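Local coordinates for protein 6-phosphogluconolactonase (Thermotoga maritima, PDB 1VL1) that hydrolyses 6-phosphogluconolactone to 6-phosphogluconate, the second step of the oxidative stage of the pentose phosphate pathway, at residues Ile120-Arg132 and Asn161-Gly173. Numbering follows the deposited sequence. Where two conformers were deposited one is given.
Sequences IEKACEKYEREIR and NKDNLVTFTDPSG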
ATOM      1  N   ILE A 120     -20.643  -4.146  -0.496  1.00 21.04           N
ATOM      2  CA  ILE A 120     -19.449  -3.395  -0.188  1.00 21.26           C
ATOM      3  C   ILE A 120     -19.229  -3.134   1.296  1.00 19.58           C
ATOM      4  O   ILE A 120     -18.090  -3.226   1.783  1.00 20.20           O
ATOM      5  CB  ILE A 120     -19.417  -2.062  -1.003  1.00 20.02           C
ATOM      6  CG1 ILE A 120     -18.011  -1.515  -1.075  1.00 21.17           C
ATOM      7  CG2 ILE A 120     -20.519  -1.096  -0.508  1.00 22.69           C
ATOM      8  CD1 ILE A 120     -17.762  -0.329  -2.005  1.00 21.44           C
ATOM      9  N   GLU A 121     -20.306  -2.843   2.029  1.00 22.47           N
ATOM     10  CA  GLU A 121     -20.137  -2.626   3.483  1.00 23.37           C
ATOM     11  C   GLU A 121     -19.645  -3.885   4.178  1.00 22.57           C
ATOM     12  O   GLU A 121     -18.776  -3.846   5.070  1.00 22.12           O
ATOM     13  CB  GLU A 121     -21.427  -2.133   4.128  1.00 24.17           C
ATOM     14  CG  GLU A 121     -21.409  -2.167   5.657  1.00 25.86           C
ATOM     15  CD  GLU A 121     -22.566  -1.422   6.266  1.00 26.88           C
ATOM     16  OE1 GLU A 121     -22.505  -0.171   6.280  1.00 35.51           O
ATOM     17  OE2 GLU A 121     -23.502  -2.090   6.747  1.00 33.77           O
ATOM     18  N   LYS A 122     -20.158  -5.020   3.739  1.00 20.67           N
ATOM     19  CA  LYS A 122     -19.790  -6.299   4.348  1.00 21.24           C
ATOM     20  C   LYS A 122     -18.330  -6.635   3.991  1.00 21.49           C
ATOM     21  O   LYS A 122     -17.580  -7.214   4.801  1.00 22.03           O
ATOM     22  CB  LYS A 122     -20.706  -7.412   3.873  1.00 21.35           C
ATOM     23  CG  LYS A 122     -22.124  -7.169   4.196  1.00 22.17           C
ATOM     24  CD  LYS A 122     -22.387  -7.198   5.662  1.00 20.27           C
ATOM     25  CE  LYS A 122     -23.882  -7.140   5.856  1.00 21.08           C
ATOM     26  NZ  LYS A 122     -24.370  -7.090   7.266  1.00 20.04           N
ATOM     27  N   ALA A 123     -17.938  -6.330   2.746  1.00 21.44           N
ATOM     28  CA  ALA A 123     -16.545  -6.508   2.350  1.00 20.73           C
ATOM     29  C   ALA A 123     -15.612  -5.694   3.241  1.00 22.08           C
ATOM     30  O   ALA A 123     -14.573  -6.174   3.708  1.00 21.82           O
ATOM     31  CB  ALA A 123     -16.382  -6.089   0.882  1.00 21.32           C
ATOM     32  N   CYS A 124     -16.011  -4.468   3.531  1.00 22.09           N
ATOM     33  CA  CYS A 124     -15.235  -3.602   4.448  0.50 21.57           C
ATOM     34  C   CYS A 124     -15.110  -4.197   5.842  1.00 20.89           C
ATOM     35  O   CYS A 124     -14.001  -4.246   6.391  1.00 19.60           O
ATOM     36  CB  CYS A 124     -15.824  -2.212   4.603  0.50 21.49           C
ATOM     37  SG  CYS A 124     -15.734  -1.102   3.196  0.50 19.05           S
ATOM     38  N   GLU A 125     -16.215  -4.655   6.406  1.00 21.65           N
ATOM     39  CA  GLU A 125     -16.264  -5.095   7.791  1.00 21.07           C
ATOM     40  C   GLU A 125     -15.501  -6.384   7.945  1.00 22.00           C
ATOM     41  O   GLU A 125     -14.790  -6.580   8.937  1.00 21.98           O
ATOM     42  CB  GLU A 125     -17.708  -5.211   8.235  1.00 21.78           C
ATOM     43  CG  GLU A 125     -18.361  -3.876   8.293  1.00 23.51           C
ATOM     44  CD  GLU A 125     -19.824  -3.923   8.563  1.00 24.41           C
ATOM     45  OE1 GLU A 125     -20.464  -5.037   8.487  1.00 26.86           O
ATOM     46  OE2 GLU A 125     -20.343  -2.809   8.875  1.00 29.04           O
ATOM     47  N   LYS A 126     -15.631  -7.265   6.934  1.00 20.89           N
ATOM     48  CA  LYS A 126     -14.884  -8.509   6.907  1.00 20.55           C
ATOM     49  C   LYS A 126     -13.386  -8.227   6.894  1.00 20.21           C
ATOM     50  O   LYS A 126     -12.624  -8.843   7.599  1.00 21.58           O
ATOM     51  CB  LYS A 126     -15.299  -9.363   5.713  1.00 20.11           C
ATOM     52  CG  LYS A 126     -14.449 -10.650   5.545  1.00 21.71           C
ATOM     53  CD  LYS A 126     -14.964 -11.488   4.391  1.00 24.01           C
ATOM     54  CE  LYS A 126     -13.992 -12.492   3.943  1.00 25.01           C
ATOM     55  NZ  LYS A 126     -14.602 -13.472   2.955  1.00 29.95           N
ATOM     56  N   TYR A 127     -12.961  -7.291   6.056  1.00 20.28           N
ATOM     57  CA  TYR A 127     -11.539  -7.005   5.930  1.00 21.03           C
ATOM     58  C   TYR A 127     -11.056  -6.349   7.204  1.00 22.07           C
ATOM     59  O   TYR A 127      -9.984  -6.675   7.694  1.00 22.09           O
ATOM     60  CB  TYR A 127     -11.335  -6.039   4.758  1.00 22.05           C
ATOM     61  CG  TYR A 127      -9.919  -5.868   4.340  1.00 22.04           C
ATOM     62  CD1 TYR A 127      -9.085  -6.967   4.247  1.00 23.03           C
ATOM     63  CD2 TYR A 127      -9.386  -4.631   4.020  1.00 21.26           C
ATOM     64  CE1 TYR A 127      -7.762  -6.859   3.816  1.00 24.47           C
ATOM     65  CE2 TYR A 127      -8.057  -4.525   3.597  1.00 23.23           C
ATOM     66  CZ  TYR A 127      -7.251  -5.617   3.516  1.00 23.99           C
ATOM     67  OH  TYR A 127      -5.904  -5.530   3.112  1.00 24.68           O
ATOM     68  N   GLU A 128     -11.857  -5.456   7.763  1.00 21.83           N
ATOM     69  CA  GLU A 128     -11.486  -4.822   9.044  1.00 22.01           C
ATOM     70  C   GLU A 128     -11.271  -5.885  10.155  1.00 21.82           C
ATOM     71  O   GLU A 128     -10.262  -5.867  10.860  1.00 21.63           O
ATOM     72  CB  GLU A 128     -12.541  -3.808   9.498  1.00 23.94           C
ATOM     73  CG  GLU A 128     -12.104  -3.117  10.769  1.00 23.47           C
ATOM     74  CD  GLU A 128     -12.540  -1.655  10.924  1.00 28.66           C
ATOM     75  OE1 GLU A 128     -12.929  -0.982   9.963  1.00 30.61           O
ATOM     76  OE2 GLU A 128     -12.474  -1.187  12.053  1.00 35.24           O
ATOM     77  N   ARG A 129     -12.200  -6.805  10.272  1.00 21.32           N
ATOM     78  CA  ARG A 129     -12.071  -7.902  11.231  1.00 21.53           C
ATOM     79  C   ARG A 129     -10.786  -8.706  11.000  1.00 21.94           C
ATOM     80  O   ARG A 129     -10.132  -9.135  11.957  1.00 20.70           O
ATOM     81  CB  ARG A 129     -13.281  -8.838  11.223  1.00 21.40           C
ATOM     82  CG  ARG A 129     -14.577  -8.285  11.838  1.00 23.91           C
ATOM     83  CD  ARG A 129     -15.702  -9.259  11.988  1.00 22.01           C
ATOM     84  NE  ARG A 129     -16.098  -9.883  10.737  1.00 24.90           N
ATOM     85  CZ  ARG A 129     -17.064  -9.461   9.914  1.00 25.83           C
ATOM     86  NH1 ARG A 129     -17.746  -8.357  10.167  1.00 24.94           N
ATOM     87  NH2 ARG A 129     -17.350 -10.206   8.838  1.00 26.01           N
ATOM     88  N   GLU A 130     -10.453  -8.979   9.735  1.00 23.44           N
ATOM     89  CA  GLU A 130      -9.276  -9.786   9.435  1.00 23.50           C
ATOM     90  C   GLU A 130      -8.004  -9.056   9.840  1.00 24.01           C
ATOM     91  O   GLU A 130      -7.085  -9.655  10.375  1.00 24.10           O
ATOM     92  CB  GLU A 130      -9.183 -10.088   7.939  1.00 26.34           C
ATOM     93  CG  GLU A 130     -10.045 -11.154   7.458  1.00 27.71           C
ATOM     94  CD  GLU A 130      -9.686 -11.537   6.022  1.00 24.41           C
ATOM     95  OE1 GLU A 130      -8.492 -11.602   5.674  1.00 29.26           O
ATOM     96  OE2 GLU A 130     -10.671 -11.781   5.315  1.00 30.94           O
ATOM     97  N   ILE A 131      -7.926  -7.765   9.509  1.00 22.47           N
ATOM     98  CA  ILE A 131      -6.766  -6.984   9.906  1.00 23.31           C
ATOM     99  C   ILE A 131      -6.574  -6.973  11.421  1.00 23.22           C
ATOM    100  O   ILE A 131      -5.458  -7.270  11.916  1.00 23.20           O
ATOM    101  CB  ILE A 131      -6.905  -5.537   9.380  1.00 23.28           C
ATOM    102  CG1 ILE A 131      -6.882  -5.571   7.867  1.00 25.31           C
ATOM    103  CG2 ILE A 131      -5.776  -4.711   9.931  1.00 26.82           C
ATOM    104  CD1 ILE A 131      -7.246  -4.206   7.272  1.00 25.75           C
ATOM    105  N   ARG A 132      -7.655  -6.679  12.155  1.00 23.07           N
ATOM    106  CA  ARG A 132      -7.596  -6.637  13.601  1.00 21.95           C
ATOM    107  C   ARG A 132      -7.117  -7.968  14.192  1.00 21.33           C
ATOM    108  O   ARG A 132      -6.371  -8.025  15.173  1.00 20.05           O
ATOM    109  CB  ARG A 132      -8.968  -6.293  14.200  1.00 21.92           C
ATOM    110  CG  ARG A 132      -9.423  -4.885  13.964  1.00 23.46           C
ATOM    111  CD  ARG A 132     -10.794  -4.622  14.547  1.00 26.58           C
ATOM    112  NE  ARG A 132     -11.296  -3.270  14.287  1.00 33.54           N
ATOM    113  CZ  ARG A 132     -10.996  -2.182  15.017  1.00 35.24           C
ATOM    114  NH1 ARG A 132     -10.167  -2.271  16.053  1.00 32.51           N
ATOM    115  NH2 ARG A 132     -11.522  -0.993  14.682  1.00 33.50           N
ATOM    116  N   ASN A 161     -10.426  10.296   6.957  1.00 23.00           N
ATOM    117  CA  ASN A 161     -10.662  10.594   8.351  1.00 23.15           C
ATOM    118  C   ASN A 161     -11.690   9.705   9.036  1.00 22.86           C
ATOM    119  O   ASN A 161     -12.028   9.911  10.221  1.00 23.19           O
ATOM    120  CB  ASN A 161     -11.029  12.069   8.494  1.00 22.73           C
ATOM    121  CG  ASN A 161      -9.854  12.986   8.203  1.00 23.36           C
ATOM    122  OD1 ASN A 161      -8.727  12.707   8.621  1.00 25.91           O
ATOM    123  ND2 ASN A 161     -10.108  14.080   7.544  1.00 28.18           N
ATOM    124  N   LYS A 162     -12.254   8.758   8.304  1.00 23.88           N
ATOM    125  CA  LYS A 162     -13.327   7.925   8.846  1.00 24.71           C
ATOM    126  C   LYS A 162     -12.805   7.224  10.065  1.00 24.33           C
ATOM    127  O   LYS A 162     -11.674   6.726  10.113  1.00 24.11           O
ATOM    128  CB  LYS A 162     -13.793   6.858   7.831  1.00 25.70           C
ATOM    129  CG  LYS A 162     -14.654   7.401   6.704  1.00 29.66           C
ATOM    130  CD  LYS A 162     -16.091   7.567   7.170  1.00 32.40           C
ATOM    131  CE  LYS A 162     -16.943   8.355   6.170  1.00 33.59           C
ATOM    132  N   ASP A 163     -13.661   7.181  11.067  1.00 24.39           N
ATOM    133  CA  ASP A 163     -13.335   6.505  12.269  1.00 24.75           C
ATOM    134  C   ASP A 163     -13.595   4.978  12.203  1.00 25.75           C
ATOM    135  O   ASP A 163     -14.418   4.417  12.957  1.00 25.16           O
ATOM    136  CB  ASP A 163     -14.158   7.127  13.367  1.00 25.92           C
ATOM    137  CG  ASP A 163     -13.721   6.666  14.684  1.00 27.79           C
ATOM    138  OD1 ASP A 163     -12.533   6.241  14.756  1.00 29.84           O
ATOM    139  OD2 ASP A 163     -14.491   6.663  15.652  1.00 28.09           O
ATOM    140  N   ASN A 164     -12.832   4.323  11.351  1.00 24.91           N
ATOM    141  CA  ASN A 164     -12.829   2.885  11.138  1.00 25.77           C
ATOM    142  C   ASN A 164     -11.406   2.594  10.644  1.00 24.36           C
ATOM    143  O   ASN A 164     -10.714   3.518  10.239  1.00 23.18           O
ATOM    144  CB  ASN A 164     -13.778   2.480  10.012  1.00 25.87           C
ATOM    145  CG  ASN A 164     -15.186   2.826  10.262  1.00 32.01           C
ATOM    146  OD1 ASN A 164     -15.711   3.828   9.710  1.00 39.04           O
ATOM    147  ND2 ASN A 164     -15.844   2.040  11.111  1.00 35.34           N
ATOM    148  N   LEU A 165     -10.996   1.329  10.597  1.00 22.50           N
ATOM    149  CA  LEU A 165      -9.792   0.947   9.890  1.00 23.44           C
ATOM    150  C   LEU A 165     -10.006   0.825   8.368  1.00 22.42           C
ATOM    151  O   LEU A 165      -9.125   1.098   7.563  1.00 22.64           O
ATOM    152  CB  LEU A 165      -9.225  -0.366  10.450  1.00 24.02           C
ATOM    153  CG  LEU A 165      -8.800  -0.328  11.913  1.00 25.81           C
ATOM    154  CD1 LEU A 165      -8.350  -1.663  12.438  1.00 28.77           C
ATOM    155  CD2 LEU A 165      -7.701   0.720  12.199  1.00 27.63           C
ATOM    156  N   VAL A 166     -11.217   0.467   7.961  1.00 22.02           N
ATOM    157  CA  VAL A 166     -11.524   0.214   6.576  1.00 21.82           C
ATOM    158  C   VAL A 166     -12.842   0.894   6.290  1.00 23.08           C
ATOM    159  O   VAL A 166     -13.783   0.784   7.113  1.00 23.65           O
ATOM    160  CB  VAL A 166     -11.676  -1.288   6.294  1.00 21.55           C
ATOM    161  CG1 VAL A 166     -11.811  -1.506   4.798  1.00 22.56           C
ATOM    162  CG2 VAL A 166     -10.453  -2.042   6.817  1.00 23.47           C
ATOM    163  N   THR A 167     -12.903   1.634   5.198  1.00 22.63           N
ATOM    164  CA  THR A 167     -14.147   2.245   4.772  1.00 23.13           C
ATOM    165  C   THR A 167     -14.369   2.056   3.274  1.00 24.21           C
ATOM    166  O   THR A 167     -13.585   1.391   2.600  1.00 23.06           O
ATOM    167  CB  THR A 167     -14.184   3.730   5.165  1.00 23.94           C
ATOM    168  OG1 THR A 167     -15.524   4.235   4.955  1.00 23.20           O
ATOM    169  CG2 THR A 167     -13.287   4.563   4.300  1.00 23.76           C
ATOM    170  N   PHE A 168     -15.426   2.632   2.731  1.00 23.92           N
ATOM    171  CA  PHE A 168     -15.670   2.531   1.289  1.00 24.91           C
ATOM    172  C   PHE A 168     -16.081   3.904   0.709  1.00 26.45           C
ATOM    173  O   PHE A 168     -16.446   4.817   1.474  1.00 26.56           O
ATOM    174  CB  PHE A 168     -16.681   1.422   0.966  1.00 25.46           C
ATOM    175  CG  PHE A 168     -18.086   1.679   1.453  1.00 24.44           C
ATOM    176  CD1 PHE A 168     -18.988   2.343   0.642  1.00 28.11           C
ATOM    177  CD2 PHE A 168     -18.505   1.213   2.693  1.00 25.06           C
ATOM    178  CE1 PHE A 168     -20.314   2.561   1.089  1.00 27.72           C
ATOM    179  CE2 PHE A 168     -19.799   1.400   3.140  1.00 29.56           C
ATOM    180  CZ  PHE A 168     -20.701   2.084   2.326  1.00 26.29           C
ATOM    181  N   THR A 169     -16.016   4.049  -0.613  1.00 26.07           N
ATOM    182  CA  THR A 169     -16.224   5.349  -1.275  1.00 26.77           C
ATOM    183  C   THR A 169     -17.383   5.213  -2.246  1.00 27.51           C
ATOM    184  O   THR A 169     -17.771   4.114  -2.610  1.00 27.15           O
ATOM    185  CB  THR A 169     -14.943   5.817  -2.052  1.00 26.27           C
ATOM    186  OG1 THR A 169     -14.727   4.958  -3.184  1.00 27.61           O
ATOM    187  CG2 THR A 169     -13.656   5.713  -1.210  1.00 28.01           C
ATOM    188  N   ASP A 170     -17.905   6.354  -2.682  1.00 29.13           N
ATOM    189  CA  ASP A 170     -18.712   6.380  -3.882  1.00 30.57           C
ATOM    190  C   ASP A 170     -17.798   6.169  -5.121  1.00 29.42           C
ATOM    191  O   ASP A 170     -16.596   6.176  -4.986  1.00 27.89           O
ATOM    192  CB  ASP A 170     -19.466   7.702  -3.938  1.00 31.66           C
ATOM    193  CG  ASP A 170     -20.281   7.971  -2.640  1.00 36.27           C
ATOM    194  OD1 ASP A 170     -20.736   7.051  -1.909  1.00 44.07           O
ATOM    195  OD2 ASP A 170     -20.511   9.137  -2.283  1.00 40.79           O
ATOM    196  N   PRO A 171     -18.346   5.924  -6.311  1.00 29.67           N
ATOM    197  CA  PRO A 171     -17.506   5.896  -7.521  1.00 28.94           C
ATOM    198  C   PRO A 171     -16.505   7.071  -7.556  1.00 29.12           C
ATOM    199  O   PRO A 171     -16.897   8.243  -7.570  1.00 27.54           O
ATOM    200  CB  PRO A 171     -18.528   5.969  -8.655  1.00 29.84           C
ATOM    201  CG  PRO A 171     -19.702   5.196  -8.095  1.00 29.60           C
ATOM    202  CD  PRO A 171     -19.769   5.652  -6.633  1.00 29.11           C
ATOM    203  N   SER A 172     -15.213   6.731  -7.569  1.00 27.67           N
ATOM    204  CA  SER A 172     -14.118   7.703  -7.483  1.00 27.75           C
ATOM    205  C   SER A 172     -12.909   7.175  -8.276  1.00 26.77           C
ATOM    206  O   SER A 172     -12.768   5.935  -8.490  1.00 25.56           O
ATOM    207  CB  SER A 172     -13.669   7.909  -6.032  1.00 27.89           C
ATOM    208  OG  SER A 172     -14.708   8.348  -5.208  1.00 29.68           O
ATOM    209  N   GLY A 173     -12.057   8.121  -8.683  1.00 26.85           N
ATOM    210  CA  GLY A 173     -10.812   7.844  -9.338  1.00 27.61           C
ATOM    211  C   GLY A 173     -11.035   7.325 -10.747  1.00 27.14           C
ATOM    212  O   GLY A 173     -12.076   7.514 -11.335  1.00 27.57           O
TER
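Ile120 lays its CG2 methyl over the centre of one face of the Phe168 ring, a CH-pi contact 4.0 Å from the centroid, while in the modelled conformer, one of two, Cys124 SG sits at the edge of the same ring. In that conformer the SG also touches Phe168 CB. Ile120 CG1 swings anti to the backbone N (chi1 -160°), which carries CD1 to 3.6 Å from Phe168 CB. A second flat group, the Arg132 guanidinium, has Leu165 CD1 centred over one face, and the aliphatic CG of that arginine meets the same methyl. Between these two ends Val166 points its branches into the helix: CG1 lies against Cys124 CB, and CG2 against Glu128 CB, the Tyr127 ring and Ile131 CD1.

Glu128 supplies the polar link. Its OE1 takes the N-H of Val166 at 3.0 Å, from 52° out of the carboxylate plane, and Leu165 N adds weak bonds to both oxygens. One turn on, Arg132 NH2 reaches OE2 at 2.8 Å, nearly along the C-O bond, in a salt bridge that helps fix the carboxylate's rotation. With an alanine in place of Glu128, the amides of Leu165 and Val166 would probably lose this acceptor, and Arg132 its salt-bridge mate, so that its guanidinium could turn off Leu165.

Strand 166-168 pairs antiparallel with strand 179-182 in the sheet, and Val180 of that neighbour also meets Ile120, Cys124 and Val166. Tyr127 runs deeper, with its OH hydrogen-bonded to Leu78 O. Helix 120-132 thus packs nearly antiparallel to strand 166-168, at 167° with axes 7.5 Å apart, covering a short strand at the margin of the mixed sheet, as befits the layered Rossmann-like alpha/beta fold of the glucosamine-6-phosphate isomerase/6-phosphogluconolactonase family.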